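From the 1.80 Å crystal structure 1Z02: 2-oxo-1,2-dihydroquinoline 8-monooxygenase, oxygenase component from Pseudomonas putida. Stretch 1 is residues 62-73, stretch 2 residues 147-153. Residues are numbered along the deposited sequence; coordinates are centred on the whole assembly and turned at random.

Stretch 1 (62-73) QICGVPIVLRRV
Stretch 2 (147-153) MIFVFVR

Stretch 1 is a hairpin turn followed by a long strand. Gln 62 and Ile 63 end one strand, and a type I' turn runs from Ile 63 to Val 66, closed by two backbone hydrogen bonds: Val 66 N to Ile 63 O (2.8 Å) and Ile 63 N to Val 66 O (3.1 Å). Cys 64 (phi/psi 54/34°) and Gly 65 (78/-7°) carry the positive phi values this turn requires, the second readily adopted by glycine. Residues 66-73 then extend with phi from -145 to -74° and psi from 119 to 148°.

Stretch 2 is extended from Met 147 to Val 152 (phi -128 to -79°, psi 98 to 144°). Its axis approaches that of strand 66-73 to 10.0 Å, with N-to-C directions 141° apart. No hydrogen bond crosses between the stretches, and the nearest CA atoms, of Ile 63 and Val 152, are 7.1 Å apart; the contact is therefore side-chain packing, burying 357 Å² in total.

Alternation selects the contacting residues. Ile 148 (chi1 m, chi2 t), Val 150 (chi1 t) and Val 152 direct CA-to-CB toward stretch 1, whereas Phe 149 and Phe 151 point away. Val 66, Ile 68 and Leu 70 likewise point toward stretch 2, while the side chains of Pro 67, Val 69 and Arg 71 are out of reach. Val 152 (chi1 t) contributes most, 95 Å²: its CG2 lies 3.6 Å from Ile 63 CG2, while its CG1 lies 4.1 Å from Val 66 CB and 4.3 Å from Cys 64 CB. This compact, branched side chain thus touches both the turn and the strand beyond it.

Ile 68 (chi1 m, chi2 t) extends CD1 to within 4.4 Å of Val 150 CG1 and 3.9 Å of Val 152 CG2; Ile 63 has the same rotamer. Leu 70 (chi1 -58°, chi2 82°) places CD2 4.0 Å from both Ile 148 CG2 and Val 150 CG2, so a single methyl meets both residues. Arg 72 (chi1 t, chi2 t, chi3 m) starts sideways, but its NH1 lies 3.9 Å from Ile 148 CD1, an oblique approach.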

# COMPACT_ATOMS: atom_id res chain seq x y z
N GLN A 62 -13.95 -11.93 9.35
CA GLN A 62 -14.43 -11.52 8.03
C GLN A 62 -14.34 -12.71 7.08
O GLN A 62 -13.28 -13.32 6.94
CB GLN A 62 -13.61 -10.34 7.47
CG GLN A 62 -14.28 -9.68 6.27
CD GLN A 62 -13.52 -8.49 5.71
OE1 GLN A 62 -14.08 -7.70 4.95
NE2 GLN A 62 -12.25 -8.36 6.06
N ILE A 63 -15.47 -13.04 6.45
CA ILE A 63 -15.57 -14.15 5.52
C ILE A 63 -16.35 -13.72 4.28
O ILE A 63 -17.43 -13.13 4.40
CB ILE A 63 -16.27 -15.38 6.17
CG1 ILE A 63 -15.44 -15.88 7.36
CG2 ILE A 63 -16.44 -16.49 5.13
CD1 ILE A 63 -16.13 -16.97 8.17
N CYS A 64 -15.83 -14.03 3.10
CA CYS A 64 -16.46 -13.63 1.84
C CYS A 64 -16.70 -12.13 1.81
O CYS A 64 -17.70 -11.67 1.25
CB CYS A 64 -17.78 -14.37 1.62
SG CYS A 64 -17.56 -16.14 1.18
N GLY A 65 -15.79 -11.37 2.43
CA GLY A 65 -15.92 -9.93 2.47
C GLY A 65 -16.93 -9.41 3.49
O GLY A 65 -17.03 -8.21 3.72
N VAL A 66 -17.66 -10.33 4.12
CA VAL A 66 -18.67 -9.97 5.11
C VAL A 66 -18.12 -9.94 6.53
O VAL A 66 -17.62 -10.95 7.04
CB VAL A 66 -19.85 -10.97 5.09
CG1 VAL A 66 -20.92 -10.53 6.08
CG2 VAL A 66 -20.42 -11.08 3.70
N PRO A 67 -18.19 -8.78 7.18
CA PRO A 67 -17.71 -8.63 8.56
C PRO A 67 -18.71 -9.30 9.51
O PRO A 67 -19.92 -9.01 9.47
CB PRO A 67 -17.62 -7.12 8.74
CG PRO A 67 -18.68 -6.60 7.84
CD PRO A 67 -18.58 -7.48 6.62
N ILE A 68 -18.22 -10.19 10.35
CA ILE A 68 -19.07 -10.94 11.28
C ILE A 68 -18.55 -10.88 12.71
O ILE A 68 -17.35 -10.99 12.95
CB ILE A 68 -19.13 -12.43 10.86
CG1 ILE A 68 -19.71 -12.54 9.44
CG2 ILE A 68 -19.98 -13.22 11.84
CD1 ILE A 68 -19.61 -13.94 8.82
N VAL A 69 -19.46 -10.70 13.67
CA VAL A 69 -19.09 -10.66 15.07
C VAL A 69 -19.81 -11.80 15.79
O VAL A 69 -21.00 -12.05 15.54
CB VAL A 69 -19.46 -9.30 15.70
CG1 VAL A 69 -20.95 -9.04 15.54
CG2 VAL A 69 -19.05 -9.27 17.17
N LEU A 70 -19.08 -12.51 16.64
CA LEU A 70 -19.66 -13.63 17.38
C LEU A 70 -19.56 -13.44 18.88
O LEU A 70 -18.62 -12.82 19.38
CB LEU A 70 -18.97 -14.96 17.01
CG LEU A 70 -18.93 -15.44 15.56
CD1 LEU A 70 -17.81 -14.76 14.81
CD2 LEU A 70 -18.73 -16.93 15.55
N ARG A 71 -20.54 -13.97 19.60
CA ARG A 71 -20.57 -13.89 21.05
C ARG A 71 -21.18 -15.16 21.62
O ARG A 71 -22.16 -15.67 21.08
CB ARG A 71 -21.38 -12.69 21.54
CG ARG A 71 -21.41 -12.58 23.07
CD ARG A 71 -22.44 -11.61 23.59
NE ARG A 71 -22.42 -11.55 25.05
CZ ARG A 71 -23.41 -11.06 25.80
NH1 ARG A 71 -23.29 -11.05 27.12
NH2 ARG A 71 -24.51 -10.59 25.24
N ARG A 72 -20.61 -15.67 22.71
CA ARG A 72 -21.16 -16.86 23.33
C ARG A 72 -21.90 -16.45 24.59
O ARG A 72 -21.33 -15.79 25.46
CB ARG A 72 -20.06 -17.86 23.71
CG ARG A 72 -20.61 -19.15 24.34
CD ARG A 72 -19.51 -20.01 24.94
NE ARG A 72 -18.52 -20.47 23.96
CZ ARG A 72 -18.74 -21.42 23.05
NH1 ARG A 72 -17.79 -21.76 22.20
NH2 ARG A 72 -19.92 -22.04 23.00
N VAL A 73 -23.18 -16.81 24.68
CA VAL A 73 -23.98 -16.48 25.84
C VAL A 73 -24.71 -17.73 26.32
O VAL A 73 -25.45 -18.35 25.55
CB VAL A 73 -25.01 -15.39 25.54
CG1 VAL A 73 -25.76 -15.02 26.81
CG2 VAL A 73 -24.31 -14.17 24.99
N MET A 147 -15.49 -27.07 16.92
CA MET A 147 -15.56 -26.23 15.72
C MET A 147 -16.82 -25.38 15.70
O MET A 147 -17.92 -25.88 15.93
CB MET A 147 -15.57 -27.10 14.46
CG MET A 147 -14.32 -27.89 14.18
SD MET A 147 -12.98 -26.86 13.62
CE MET A 147 -13.47 -26.52 11.90
N ILE A 148 -16.66 -24.10 15.38
CA ILE A 148 -17.79 -23.18 15.28
C ILE A 148 -17.99 -22.81 13.81
O ILE A 148 -17.19 -22.04 13.25
CB ILE A 148 -17.56 -21.87 16.08
CG1 ILE A 148 -17.48 -22.17 17.58
CG2 ILE A 148 -18.71 -20.89 15.82
CD1 ILE A 148 -17.27 -20.95 18.44
N PHE A 149 -19.02 -23.36 13.18
CA PHE A 149 -19.30 -23.06 11.77
C PHE A 149 -20.36 -21.98 11.67
O PHE A 149 -21.29 -21.92 12.48
CB PHE A 149 -19.78 -24.30 11.01
CG PHE A 149 -18.77 -25.41 10.93
CD1 PHE A 149 -18.66 -26.36 11.95
CD2 PHE A 149 -17.91 -25.50 9.84
CE1 PHE A 149 -17.71 -27.38 11.87
CE2 PHE A 149 -16.97 -26.51 9.75
CZ PHE A 149 -16.86 -27.46 10.77
N VAL A 150 -20.22 -21.11 10.67
CA VAL A 150 -21.18 -20.03 10.46
C VAL A 150 -21.64 -20.09 9.02
O VAL A 150 -20.85 -20.37 8.12
CB VAL A 150 -20.55 -18.64 10.73
CG1 VAL A 150 -21.56 -17.55 10.47
CG2 VAL A 150 -20.08 -18.55 12.16
N PHE A 151 -22.93 -19.84 8.81
CA PHE A 151 -23.49 -19.84 7.46
C PHE A 151 -23.43 -18.39 6.96
O PHE A 151 -24.31 -17.58 7.29
CB PHE A 151 -24.94 -20.32 7.48
CG PHE A 151 -25.54 -20.49 6.11
CD1 PHE A 151 -25.12 -21.53 5.28
CD2 PHE A 151 -26.50 -19.61 5.64
CE1 PHE A 151 -25.65 -21.67 4.00
CE2 PHE A 151 -27.04 -19.75 4.35
CZ PHE A 151 -26.61 -20.78 3.53
N VAL A 152 -22.40 -18.09 6.18
CA VAL A 152 -22.21 -16.74 5.64
C VAL A 152 -23.14 -16.56 4.45
O VAL A 152 -22.95 -17.18 3.40
CB VAL A 152 -20.74 -16.53 5.21
CG1 VAL A 152 -20.51 -15.05 4.86
CG2 VAL A 152 -19.82 -16.97 6.33
N ARG A 153 -24.15 -15.71 4.61
CA ARG A 153 -25.14 -15.49 3.57
C ARG A 153 -25.36 -14.03 3.21
O ARG A 153 -24.95 -13.12 3.93
CB ARG A 153 -26.48 -16.09 4.03
CG ARG A 153 -26.93 -15.54 5.37
CD ARG A 153 -28.36 -15.88 5.70
NE ARG A 153 -28.74 -15.40 7.02
CZ ARG A 153 -29.94 -15.61 7.58
NH1 ARG A 153 -30.20 -15.15 8.79
NH2 ARG A 153 -30.86 -16.29 6.91